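Local structure of peptidoglycan N-acetylglucosamine deacetylase (Bacillus cereus, 4L1G) at residues A[91-96]-A[118-123]; A[125-130]-A[253-258]; A[156-159]-A[163-166]. The protein removes the acetyl group from N-acetylglucosamine residues of peptidoglycan, and also acts on soluble chitin substrates and N-acetylchitooligomers, using zinc as cofactor. All coordinates share one frame; numbering follows the deposited sequence.

Interaction 1: A[91-96]-A[118-123]; sequences ILDKLK and VKRIAN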
loop_
_atom_site.group_PDB
_atom_site.type_symbol
_atom_site.label_atom_id
_atom_site.label_comp_id
_atom_site.label_asym_id
_atom_site.label_seq_id
_atom_site.Cartn_x
_atom_site.Cartn_y
_atom_site.Cartn_z
ATOM N N ILE A 91 1.264 -6.988 12.198
ATOM C CA ILE A 91 2.033 -5.980 11.479
ATOM C C ILE A 91 2.008 -4.662 12.241
ATOM O O ILE A 91 3.036 -4.011 12.396
ATOM C CB ILE A 91 1.489 -5.770 10.050
ATOM C CG1 ILE A 91 1.725 -7.021 9.203
ATOM C CG2 ILE A 91 2.139 -4.558 9.394
ATOM C CD1 ILE A 91 1.075 -6.967 7.838
ATOM N N LEU A 92 0.828 -4.282 12.723
ATOM C CA LEU A 92 0.666 -3.047 13.487
ATOM C C LEU A 92 1.538 -3.029 14.738
ATOM O O LEU A 92 2.116 -1.998 15.084
ATOM C CB LEU A 92 -0.802 -2.835 13.868
ATOM C CG LEU A 92 -1.736 -2.417 12.731
ATOM C CD1 LEU A 92 -3.181 -2.389 13.197
ATOM C CD2 LEU A 92 -1.326 -1.063 12.165
ATOM N N ASP A 93 1.629 -4.176 15.406
ATOM C CA ASP A 93 2.439 -4.304 16.612
ATOM C C ASP A 93 3.923 -4.134 16.301
ATOM O O ASP A 93 4.641 -3.433 17.015
ATOM C CB ASP A 93 2.197 -5.658 17.287
ATOM C CG ASP A 93 0.802 -5.777 17.874
ATOM O OD1 ASP A 93 0.274 -6.909 17.944
ATOM O OD2 ASP A 93 0.229 -4.736 18.266
ATOM N N LYS A 94 4.378 -4.773 15.230
ATOM C CA LYS A 94 5.780 -4.678 14.843
ATOM C C LYS A 94 6.156 -3.288 14.328
ATOM O O LYS A 94 7.253 -2.801 14.600
ATOM C CB LYS A 94 6.146 -5.766 13.835
ATOM C CG LYS A 94 6.160 -7.156 14.452
ATOM C CD LYS A 94 6.859 -8.164 13.564
ATOM C CE LYS A 94 6.881 -9.535 14.217
ATOM N NZ LYS A 94 7.509 -9.495 15.563
ATOM N N LEU A 95 5.246 -2.653 13.594
ATOM C CA LEU A 95 5.471 -1.283 13.142
ATOM C C LEU A 95 5.552 -0.341 14.341
ATOM O O LEU A 95 6.350 0.597 14.357
ATOM C CB LEU A 95 4.364 -0.828 12.190
ATOM C CG LEU A 95 4.245 -1.536 10.838
ATOM C CD1 LEU A 95 3.050 -0.999 10.068
ATOM C CD2 LEU A 95 5.521 -1.395 10.017
ATOM N N LYS A 96 4.721 -0.610 15.343
ATOM C CA LYS A 96 4.686 0.184 16.565
ATOM C C LYS A 96 6.007 0.097 17.328
ATOM O O LYS A 96 6.554 1.111 17.755
ATOM C CB LYS A 96 3.539 -0.289 17.462
ATOM C CG LYS A 96 3.354 0.524 18.730
ATOM C CD LYS A 96 3.010 1.966 18.405
ATOM C CE LYS A 96 2.601 2.733 19.651
ATOM N NZ LYS A 96 2.298 4.158 19.339
ATOM N N VAL A 118 -9.791 -1.429 10.787
ATOM C CA VAL A 118 -9.612 -0.273 9.920
ATOM C C VAL A 118 -9.456 0.978 10.778
ATOM O O VAL A 118 -8.622 1.842 10.492
ATOM C CB VAL A 118 -10.815 -0.083 8.977
ATOM C CG1 VAL A 118 -10.586 1.103 8.052
ATOM C CG2 VAL A 118 -11.067 -1.349 8.173
ATOM N N LYS A 119 -10.259 1.063 11.836
ATOM C CA LYS A 119 -10.191 2.185 12.765
ATOM C C LYS A 119 -8.865 2.198 13.522
ATOM O O LYS A 119 -8.316 3.264 13.794
ATOM C CB LYS A 119 -11.364 2.154 13.751
ATOM C CG LYS A 119 -12.734 2.354 13.109
ATOM C CD LYS A 119 -13.844 2.320 14.152
ATOM C CE LYS A 119 -15.206 2.594 13.532
ATOM N NZ LYS A 119 -16.309 2.514 14.536
ATOM N N ARG A 120 -8.355 1.016 13.859
ATOM C CA ARG A 120 -7.093 0.914 14.588
ATOM C C ARG A 120 -5.918 1.416 13.753
ATOM O O ARG A 120 -5.046 2.120 14.260
ATOM C CB ARG A 120 -6.832 -0.524 15.047
ATOM C CG ARG A 120 -5.579 -0.650 15.900
ATOM C CD ARG A 120 -5.200 -2.095 16.195
ATOM N NE ARG A 120 -3.845 -2.167 16.740
ATOM C CZ ARG A 120 -3.179 -3.295 16.976
ATOM N NH1 ARG A 120 -3.739 -4.470 16.718
ATOM N NH2 ARG A 120 -1.948 -3.245 17.469
ATOM N N ILE A 121 -5.905 1.045 12.475
ATOM C CA ILE A 121 -4.878 1.485 11.535
ATOM C C ILE A 121 -4.794 3.008 11.490
ATOM O O ILE A 121 -3.709 3.585 11.567
ATOM C CB ILE A 121 -5.169 0.963 10.109
ATOM C CG1 ILE A 121 -5.105 -0.566 10.072
ATOM C CG2 ILE A 121 -4.198 1.566 9.103
ATOM C CD1 ILE A 121 -5.532 -1.165 8.746
ATOM N N ALA A 122 -5.951 3.651 11.370
ATOM C CA ALA A 122 -6.026 5.103 11.311
ATOM C C ALA A 122 -5.651 5.742 12.644
ATOM O O ALA A 122 -5.012 6.792 12.676
ATOM C CB ALA A 122 -7.418 5.544 10.890
ATOM N N ASN A 123 -6.050 5.105 13.740
ATOM C CA ASN A 123 -5.778 5.637 15.072
ATOM C C ASN A 123 -4.308 5.551 15.462
ATOM O O ASN A 123 -3.863 6.230 16.388
ATOM C CB ASN A 123 -6.640 4.939 16.126
ATOM C CG ASN A 123 -8.104 5.325 16.032
ATOM O OD1 ASN A 123 -8.440 6.425 15.591
ATOM N ND2 ASN A 123 -8.985 4.419 16.446
#
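Leu92 and Asp93 meet Arg120 and Ile121 between two neighbouring outer helices of the NodB-type (beta/alpha) barrel, a worked example in which an apolar contact lies beneath a salt bridge. Segments 91-96 and 118-123 run almost in the same direction, their axes 10° apart and 11.5 Å from each other at closest approach. A gap of that size leaves the backbones well separated and is bridged by side chains, chiefly the extended Arg120. With CG anti to the backbone N (chi1 -176°) and the chain stretched out as far as NE, this arginine sends its guanidinium straight across to the other helix. There NH2 donates to Asp93 OD2 in a salt bridge of 2.8 Å, with a moderately bent N-H...O angle of 142°. The acceptor lies in the guanidinium plane, yet the donor comes in from above the carboxylate plane, in keeping with the mutual tilt of the two flat groups. Leu92 slides past Arg120 in the opposite direction. Its CD1 rests over one face of the guanidinium, toward the rim, and lies 3.6 Å from Arg120 NE, while Leu92 CB approaches Arg120 NH2 to 3.8 Å. On the inner side, the same CD1 touches Ile121 CG1 at 4.1 Å, so one methyl faces both the polar and the apolar layer. Arg120 NE has a second anionic partner in Glu124, which probably helps to fix the rotation of the guanidinium. Beneath the seam, Leu92 and Ile121 both settle on Phe104 of strand 103-106, which lies between the two helices in the chain, while Lys94 and Ile91 turn the far side of helix 89-97 toward helix 233-248.

Interaction 2: A[125-130]-A[253-258]; sequences GHVIGN and FVTLPS
Val127 meets Thr255 and Pro257 where strand 127-130 of the (beta/alpha) barrel begins and the chain that leaves strand 252-253 passes beside it, an instance of an apolar contact joining parts more than a hundred residues apart. Approaching this strand, Gly125 takes a positive phi of 81° in the short link that follows helix 115-123. His126 comes next with its side chain directed away from 253-258; its ND1 is hydrogen-bonded with the backbone N of Ala102, and its ring packs edge-to-face with Phe104. Val127 is the residue that makes the contact. Its backbone is hydrogen-bonded to Ala102 and to Phe104 of the neighbouring parallel strand 103-106, and its side chain points toward Thr255 and Pro257. A chi1 of 174° sets CG1 opposite the main-chain nitrogen, an orientation that presents both methyls to the proline: CG1 comes within 3.9 Å of Pro257 CD, and CG2 within 3.7 Å of Pro257 CG. Ile128 faces the other way, onto helices 115-123 and 143-161, and further along Asn130 is anchored through ND2 to Ile150 and Glu154. On the opposing segment Thr255 occupies the N-cap of helix 256-259, whose first turn also carries Pro257; Leu256 N is hydrogen-bonded with Thr103 OG1. The valine and threonine side chains cross at about a right angle, and a single methyl serves the whole of that meeting: Val127 CG2 lies 3.7 Å from Thr255 CB, with Thr255 CG2 and OG1 only slightly farther from it.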
loop_
_atom_site.group_PDB
_atom_site.type_symbol
_atom_site.label_atom_id
_atom_site.label_comp_id
_atom_site.label_asym_id
_atom_site.label_seq_id
_atom_site.Cartn_x
_atom_site.Cartn_y
_atom_site.Cartn_z
ATOM N N GLY A 125 -1.743 6.266 13.425
ATOM C CA GLY A 125 -0.935 7.167 12.623
ATOM C C GLY A 125 -0.549 6.670 11.244
ATOM O O GLY A 125 0.256 7.298 10.556
ATOM N N HIS A 126 -1.115 5.543 10.831
ATOM C CA HIS A 126 -0.827 5.008 9.509
ATOM C C HIS A 126 -1.777 5.613 8.484
ATOM O O HIS A 126 -2.818 6.165 8.839
ATOM C CB HIS A 126 -0.941 3.485 9.505
ATOM C CG HIS A 126 -0.068 2.813 10.517
ATOM N ND1 HIS A 126 1.302 2.745 10.391
ATOM C CD2 HIS A 126 -0.371 2.181 11.675
ATOM C CE1 HIS A 126 1.806 2.097 11.427
ATOM N NE2 HIS A 126 0.811 1.743 12.220
ATOM N N VAL A 127 -1.411 5.510 7.213
ATOM C CA VAL A 127 -2.240 6.041 6.141
ATOM C C VAL A 127 -2.973 4.905 5.430
ATOM O O VAL A 127 -2.403 3.839 5.190
ATOM C CB VAL A 127 -1.399 6.860 5.139
ATOM C CG1 VAL A 127 -2.237 7.292 3.944
ATOM C CG2 VAL A 127 -0.793 8.072 5.834
ATOM N N ILE A 128 -4.245 5.138 5.116
ATOM C CA ILE A 128 -5.074 4.147 4.444
ATOM C C ILE A 128 -5.233 4.473 2.961
ATOM O O ILE A 128 -5.462 5.623 2.588
ATOM C CB ILE A 128 -6.461 4.046 5.115
ATOM C CG1 ILE A 128 -6.314 3.501 6.538
ATOM C CG2 ILE A 128 -7.400 3.165 4.300
ATOM C CD1 ILE A 128 -7.599 3.476 7.319
ATOM N N GLY A 129 -5.090 3.457 2.115
ATOM C CA GLY A 129 -5.289 3.623 0.688
ATOM C C GLY A 129 -6.431 2.767 0.170
ATOM O O GLY A 129 -6.869 1.831 0.838
ATOM N N ASN A 130 -6.902 3.090 -1.029
ATOM C CA ASN A 130 -8.007 2.376 -1.662
ATOM C C ASN A 130 -7.491 1.249 -2.558
ATOM O O ASN A 130 -6.777 1.498 -3.524
ATOM C CB ASN A 130 -8.851 3.370 -2.473
ATOM C CG ASN A 130 -10.151 2.771 -2.991
ATOM O OD1 ASN A 130 -10.224 1.592 -3.332
ATOM N ND2 ASN A 130 -11.187 3.600 -3.062
ATOM N N PHE A 253 11.699 5.619 7.427
ATOM C CA PHE A 253 10.444 5.112 6.887
ATOM C C PHE A 253 9.352 6.171 6.927
ATOM O O PHE A 253 9.143 6.827 7.947
ATOM C CB PHE A 253 10.007 3.850 7.633
ATOM C CG PHE A 253 10.908 2.672 7.398
ATOM C CD1 PHE A 253 10.566 1.694 6.481
ATOM C CD2 PHE A 253 12.110 2.551 8.080
ATOM C CE1 PHE A 253 11.396 0.611 6.256
ATOM C CE2 PHE A 253 12.946 1.473 7.858
ATOM C CZ PHE A 253 12.587 0.500 6.943
ATOM N N VAL A 254 8.666 6.345 5.800
ATOM C CA VAL A 254 7.630 7.362 5.683
ATOM C C VAL A 254 6.351 6.783 5.083
ATOM O O VAL A 254 6.332 5.649 4.598
ATOM C CB VAL A 254 8.094 8.541 4.801
ATOM C CG1 VAL A 254 9.332 9.212 5.396
ATOM C CG2 VAL A 254 8.363 8.069 3.377
ATOM N N THR A 255 5.281 7.569 5.122
ATOM C CA THR A 255 4.035 7.200 4.466
ATOM C C THR A 255 4.049 7.739 3.042
ATOM O O THR A 255 4.878 8.583 2.703
ATOM C CB THR A 255 2.821 7.784 5.197
ATOM O OG1 THR A 255 2.873 9.215 5.139
ATOM C CG2 THR A 255 2.806 7.341 6.650
ATOM N N LEU A 256 3.132 7.256 2.212
ATOM C CA LEU A 256 3.059 7.713 0.826
ATOM C C LEU A 256 2.766 9.214 0.659
ATOM O O LEU A 256 3.436 9.877 -0.134
ATOM C CB LEU A 256 2.085 6.860 0.006
ATOM C CG LEU A 256 2.532 5.417 -0.228
ATOM C CD1 LEU A 256 1.621 4.731 -1.234
ATOM C CD2 LEU A 256 3.990 5.372 -0.684
ATOM N N PRO A 257 1.771 9.755 1.395
ATOM C CA PRO A 257 1.541 11.198 1.260
ATOM C C PRO A 257 2.765 12.024 1.637
ATOM O O PRO A 257 2.982 13.095 1.070
ATOM C CB PRO A 257 0.381 11.469 2.233
ATOM C CG PRO A 257 0.266 10.248 3.078
ATOM C CD PRO A 257 0.733 9.122 2.228
ATOM N N SER A 258 3.559 11.522 2.575
ATOM C CA SER A 258 4.802 12.180 2.944
ATOM C C SER A 258 5.826 12.061 1.820
ATOM O O SER A 258 6.466 13.041 1.444
ATOM C CB SER A 258 5.361 11.585 4.235
ATOM O OG SER A 258 6.648 12.108 4.516
#

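Interaction 3: A[156-159]-A[163-166]; sequences ILNR and YAPK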
loop_
_atom_site.group_PDB
_atom_site.type_symbol
_atom_site.label_atom_id
_atom_site.label_comp_id
_atom_site.label_asym_id
_atom_site.label_seq_id
_atom_site.Cartn_x
_atom_site.Cartn_y
_atom_site.Cartn_z
ATOM N N ILE A 156 -16.848 3.411 2.119
ATOM C CA ILE A 156 -16.634 2.538 3.266
ATOM C C ILE A 156 -15.482 3.037 4.135
ATOM O O ILE A 156 -15.613 3.149 5.354
ATOM C CB ILE A 156 -16.355 1.090 2.814
ATOM C CG1 ILE A 156 -17.613 0.481 2.185
ATOM C CG2 ILE A 156 -15.875 0.242 3.985
ATOM C CD1 ILE A 156 -17.384 -0.860 1.521
ATOM N N LEU A 157 -14.358 3.347 3.496
ATOM C CA LEU A 157 -13.166 3.789 4.209
ATOM C C LEU A 157 -13.337 5.181 4.809
ATOM O O LEU A 157 -12.823 5.463 5.891
ATOM C CB LEU A 157 -11.941 3.745 3.291
ATOM C CG LEU A 157 -11.567 2.349 2.790
ATOM C CD1 LEU A 157 -10.366 2.405 1.860
ATOM C CD2 LEU A 157 -11.306 1.414 3.961
ATOM N N ASN A 158 -14.060 6.049 4.107
ATOM C CA ASN A 158 -14.349 7.384 4.617
ATOM C C ASN A 158 -15.133 7.318 5.920
ATOM O O ASN A 158 -14.855 8.053 6.868
ATOM C CB ASN A 158 -15.124 8.202 3.582
ATOM C CG ASN A 158 -15.435 9.605 4.062
ATOM O OD1 ASN A 158 -14.580 10.284 4.629
ATOM N ND2 ASN A 158 -16.671 10.044 3.850
ATOM N N ARG A 159 -16.110 6.420 5.961
ATOM C CA ARG A 159 -16.964 6.263 7.129
ATOM C C ARG A 159 -16.188 5.711 8.325
ATOM O O ARG A 159 -16.430 6.101 9.467
ATOM C CB ARG A 159 -18.150 5.355 6.792
ATOM C CG ARG A 159 -19.154 5.181 7.919
ATOM C CD ARG A 159 -20.375 4.404 7.451
ATOM N NE ARG A 159 -20.004 3.154 6.791
ATOM C CZ ARG A 159 -19.775 2.012 7.429
ATOM N NH1 ARG A 159 -19.877 1.957 8.752
ATOM N NH2 ARG A 159 -19.440 0.924 6.747
ATOM N N TYR A 163 -11.834 9.994 6.635
ATOM C CA TYR A 163 -11.428 10.740 5.450
ATOM C C TYR A 163 -11.487 9.856 4.209
ATOM O O TYR A 163 -11.406 8.634 4.305
ATOM C CB TYR A 163 -10.019 11.322 5.622
ATOM C CG TYR A 163 -8.917 10.287 5.729
ATOM C CD1 TYR A 163 -8.602 9.702 6.950
ATOM C CD2 TYR A 163 -8.187 9.902 4.611
ATOM C CE1 TYR A 163 -7.595 8.758 7.054
ATOM C CE2 TYR A 163 -7.174 8.956 4.705
ATOM C CZ TYR A 163 -6.883 8.389 5.929
ATOM O OH TYR A 163 -5.877 7.450 6.028
ATOM N N ALA A 164 -11.635 10.482 3.046
ATOM C CA ALA A 164 -11.608 9.756 1.782
ATOM C C ALA A 164 -10.169 9.642 1.286
ATOM O O ALA A 164 -9.542 10.652 0.976
ATOM C CB ALA A 164 -12.476 10.461 0.749
ATOM N N PRO A 165 -9.642 8.408 1.214
ATOM C CA PRO A 165 -8.241 8.163 0.842
ATOM C C PRO A 165 -7.888 8.705 -0.541
ATOM O O PRO A 165 -8.643 8.511 -1.493
ATOM C CB PRO A 165 -8.139 6.634 0.848
ATOM C CG PRO A 165 -9.239 6.185 1.755
ATOM C CD PRO A 165 -10.356 7.157 1.521
ATOM N N LYS A 166 -6.745 9.375 -0.645
ATOM C CA LYS A 166 -6.298 9.942 -1.912
ATOM C C LYS A 166 -5.572 8.898 -2.754
ATOM O O LYS A 166 -5.510 9.006 -3.979
ATOM C CB LYS A 166 -5.373 11.138 -1.661
ATOM C CG LYS A 166 -4.939 11.877 -2.920
ATOM C CD LYS A 166 -3.928 12.967 -2.601
ATOM C CE LYS A 166 -3.596 13.796 -3.832
ATOM N NZ LYS A 166 -4.779 14.548 -4.333
#
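Asn158 lays its side chain against the backbone of Tyr163 and Ala164, where the chain doubles back after helix 143-161 on its way to strand 167-168. Such helix-to-strand turns recur round a (beta/alpha) barrel, and this one illustrates how an amide can pack on a peptide group without hydrogen-bonding to it. The contact begins at the backbone, with Asn158 CA offering its hydrogen to Tyr163 O at 3.2 Å in a CA-H...O contact with an angle of 155° at the hydrogen. Asn158 CB follows at 3.8 Å from the same Tyr163 O. Since chi1 is fully trans (-179°), the side chain then passes across the Tyr163-Ala164 peptide, and CG reaches 4.0 Å from Tyr163 C. At the tip, OD1 stands 3.2 Å from Tyr163 C, above the face of the peptide plane and not beside an N-H. The neighbouring Ala164 N is 3.3 Å from OD1 too, but the angle is too poor for a hydrogen bond. One residue earlier, Leu157 crosses Pro165 at about a right angle: its CD1 meets Pro165 CG at 3.9 Å, and its CB sits 4.0 Å from that same ring carbon. Tyr163 directs its side chain away from the helix; its hydroxyl is hydrogen-bonded with Ile128 N of strand 127-130, and its ring has a cation-pi partner in Lys264. Leu157 lies about 7 Å, side chain to side chain, from His131, a zinc ligand. An amide oxygen poised over a carbonyl carbon, together with a CA-H...O contact, is consistent with weak dipolar attraction, so the turn probably relies here on close packing with some such attraction, without a conventional hydrogen bond between the two segments.

How the interactions relate
Along the chain, interaction 1 closes before interaction 2 opens, and interaction 3 is nested inside the long loop that interaction 2 closes. Their centres are about 12 Å (1 to 2), 13 Å (2 to 3) and 17 Å (1 to 3) apart. Strand 127-130 is the common element: helix 115-123 of interaction 1 leads into it, and Ile128 reaches both that helix and helix 143-161 of interaction 3. Val118 and Leu157 also touch, linking interactions 1 and 3 directly. The chain leaves this strand directly into His131, a zinc ligand, with His135 a few residues on. The contacts thus place helices and the segment after strand 252-253 around strand 127-130 and its neighbour 103-106.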